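Local coordinates for ERPC (Borrelia burgdorferi, PDB 4BXM), which is an outer surface lipoprotein of the Lyme disease spirochaete that probably binds the host complement regulator factor H, a likely defence against complement, at residues R44-D48 with G49-G53. Numbering follows the deposited sequence.
Sequences RKEED and GIETG
K45 and E46 both reach back across the hairpin turn to the carbonyl of G49, and this oxygen is the hub of the tightly packed part. E46 N donates a hydrogen bond to G49 O at 2.9 Å, and K45 NZ makes a second at 3.1 Å, approaching the same oxygen from the opposite face of the carbonyl plane. The lysine gets there by folding: its chain leaves trans (chi1 -179°), then bends at chi2 and chi4, curling the ammonium back over the turn, where it also donates to E46 O in the plane of that carbonyl. A salt bridge from K45 to E76 completes its setting, and the same E76 carboxylate accepts from G49 N. G49 itself takes a positive phi (79°), which would press a side chain against the preceding carbonyl. On the sheet face that K45 shares with I50, K45 CD lies 3.9 Å from I50 CG1, the two chains crossing at about a right angle, and I50 continues inward against F19, V43 and L74. Next along the ladder, R44 and E51 form a hydrogen-bonded antiparallel pair, R44 N to E51 O and E51 N to R44 O.

The other face, carrying R44 and E51, is looser and more open to solvent. E46 leans over it and lays its carboxylate beside E51 CB, OE2 at 3.3 Å. E46 OE2 and E51 OE1 are 2.8 Å apart, with the carboxylate planes turned 82° against each other; E51 has T70 as a partner through its other oxygen, while R44 swings away to a salt bridge with E21. In so close an acid pair one carboxyl is probably protonated, its pKa probably raised, whereas the charge of K45 is probably balanced by E76.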
ATOM      1  N   ARG A  44     -10.382   0.264  -1.083  1.00 22.62           N
ATOM      2  CA  ARG A  44     -11.801   0.583  -1.371  1.00 21.13           C
ATOM      3  C   ARG A  44     -11.975   0.932  -2.816  1.00 21.49           C
ATOM      4  O   ARG A  44     -11.284   1.872  -3.327  1.00 19.85           O
ATOM      5  CB  ARG A  44     -12.222   1.807  -0.548  1.00 22.41           C
ATOM      6  CG  ARG A  44     -13.592   2.327  -0.928  1.00 23.35           C
ATOM      7  CD  ARG A  44     -14.063   3.484  -0.068  1.00 23.98           C
ATOM      8  NE  ARG A  44     -14.343   3.061   1.285  1.00 22.25           N
ATOM      9  CZ  ARG A  44     -15.200   3.628   2.115  1.00 24.06           C
ATOM     10  NH1 ARG A  44     -15.926   4.666   1.743  1.00 23.64           N
ATOM     11  NH2 ARG A  44     -15.450   3.024   3.279  1.00 24.72           N
ATOM     12  N   LYS A  45     -12.919   0.261  -3.467  1.00 20.27           N
ATOM     13  CA  LYS A  45     -13.333   0.633  -4.813  1.00 23.41           C
ATOM     14  C   LYS A  45     -14.292   1.860  -4.780  1.00 27.22           C
ATOM     15  O   LYS A  45     -15.378   1.789  -4.182  1.00 26.09           O
ATOM     16  CB  LYS A  45     -13.987  -0.531  -5.565  1.00 22.69           C
ATOM     17  CG  LYS A  45     -14.409  -0.158  -6.998  1.00 22.21           C
ATOM     18  CD  LYS A  45     -13.170  -0.173  -7.916  1.00 22.99           C
ATOM     19  CE  LYS A  45     -13.521   0.172  -9.390  1.00 22.51           C
ATOM     20  NZ  LYS A  45     -13.779   1.642  -9.554  1.00 23.08           N
ATOM     21  N   GLU A  46     -13.901   2.957  -5.451  1.00 25.41           N
ATOM     22  CA  GLU A  46     -14.676   4.185  -5.405  1.00 24.18           C
ATOM     23  C   GLU A  46     -15.318   4.359  -6.771  1.00 22.33           C
ATOM     24  O   GLU A  46     -15.159   3.556  -7.677  1.00 21.04           O
ATOM     25  CB  GLU A  46     -13.760   5.395  -5.044  1.00 22.79           C
ATOM     26  CG  GLU A  46     -13.130   5.243  -3.673  1.00 27.12           C
ATOM     27  CD  GLU A  46     -12.397   6.479  -3.154  1.00 29.02           C
ATOM     28  OE1 GLU A  46     -11.847   7.300  -3.932  1.00 30.63           O
ATOM     29  OE2 GLU A  46     -12.395   6.590  -1.927  1.00 30.98           O
ATOM     30  N   GLU A  47     -16.039   5.443  -6.953  1.00 24.27           N
ATOM     31  CA  GLU A  47     -16.688   5.601  -8.268  1.00 25.32           C
ATOM     32  C   GLU A  47     -15.616   5.791  -9.358  1.00 26.28           C
ATOM     33  O   GLU A  47     -15.686   5.198 -10.378  1.00 26.54           O
ATOM     34  CB  GLU A  47     -17.561   6.834  -8.250  1.00 31.26           C
ATOM     35  CG  GLU A  47     -18.466   6.844  -9.461  1.00 38.86           C
ATOM     36  CD  GLU A  47     -18.337   8.150 -10.090  1.00 44.71           C
ATOM     37  OE1 GLU A  47     -17.334   8.320 -10.820  1.00 51.85           O
ATOM     38  OE2 GLU A  47     -19.125   9.042  -9.699  1.00 55.35           O
ATOM     39  N   ASP A  48     -14.600   6.605  -9.092  1.00 23.67           N
ATOM     40  CA  ASP A  48     -13.481   6.730  -9.999  1.00 24.76           C
ATOM     41  C   ASP A  48     -12.282   6.063  -9.408  1.00 21.06           C
ATOM     42  O   ASP A  48     -11.627   6.616  -8.558  1.00 24.11           O
ATOM     43  CB  ASP A  48     -13.112   8.209 -10.179  1.00 28.02           C
ATOM     44  CG  ASP A  48     -11.954   8.410 -11.167  1.00 31.70           C
ATOM     45  OD1 ASP A  48     -11.521   7.481 -11.848  1.00 29.74           O
ATOM     46  OD2 ASP A  48     -11.447   9.530 -11.221  1.00 30.45           O
ATOM     47  N   GLY A  49     -11.961   4.856  -9.845  1.00 20.61           N
ATOM     48  CA  GLY A  49     -10.762   4.223  -9.283  1.00 20.41           C
ATOM     49  C   GLY A  49     -10.838   3.572  -7.909  1.00 21.56           C
ATOM     50  O   GLY A  49     -11.860   3.042  -7.515  1.00 21.43           O
ATOM     51  N   ILE A  50      -9.685   3.550  -7.253  1.00 21.68           N
ATOM     52  CA  ILE A  50      -9.408   2.918  -5.948  1.00 21.48           C
ATOM     53  C   ILE A  50      -8.682   3.870  -4.986  1.00 21.35           C
ATOM     54  O   ILE A  50      -7.829   4.633  -5.397  1.00 25.42           O
ATOM     55  CB  ILE A  50      -8.577   1.599  -6.125  1.00 20.21           C
ATOM     56  CG1 ILE A  50      -9.446   0.533  -6.806  1.00 21.69           C
ATOM     57  CG2 ILE A  50      -8.145   1.061  -4.790  1.00 22.85           C
ATOM     58  CD1 ILE A  50      -8.700  -0.661  -7.376  1.00 23.02           C
ATOM     59  N   GLU A  51      -9.090   3.896  -3.719  1.00 22.78           N
ATOM     60  CA  GLU A  51      -8.371   4.532  -2.612  1.00 22.22           C
ATOM     61  C   GLU A  51      -7.882   3.495  -1.602  1.00 21.88           C
ATOM     62  O   GLU A  51      -8.567   2.490  -1.280  1.00 22.76           O
ATOM     63  CB  GLU A  51      -9.208   5.638  -1.938  1.00 26.46           C
ATOM     64  CG  GLU A  51      -8.536   6.276  -0.686  1.00 30.60           C
ATOM     65  CD  GLU A  51      -9.248   7.532  -0.140  1.00 36.30           C
ATOM     66  OE1 GLU A  51     -10.286   7.931  -0.733  1.00 35.01           O
ATOM     67  OE2 GLU A  51      -8.763   8.155   0.871  1.00 42.47           O
ATOM     68  N   THR A  52      -6.647   3.665  -1.113  1.00 22.14           N
ATOM     69  CA  THR A  52      -6.192   2.844  -0.006  1.00 20.55           C
ATOM     70  C   THR A  52      -5.903   3.701   1.171  1.00 22.26           C
ATOM     71  O   THR A  52      -5.425   4.846   1.066  1.00 25.75           O
ATOM     72  CB  THR A  52      -4.945   2.000  -0.336  1.00 18.32           C
ATOM     73  OG1 THR A  52      -3.800   2.841  -0.616  1.00 19.95           O
ATOM     74  CG2 THR A  52      -5.217   1.162  -1.564  1.00 19.86           C
ATOM     75  N   GLY A  53      -6.094   3.118   2.331  1.00 24.51           N
ATOM     76  CA  GLY A  53      -5.834   3.808   3.564  1.00 23.12           C
ATOM     77  C   GLY A  53      -5.055   2.895   4.506  1.00 22.58           C
ATOM     78  O   GLY A  53      -5.128   1.682   4.456  1.00 27.27           O
TER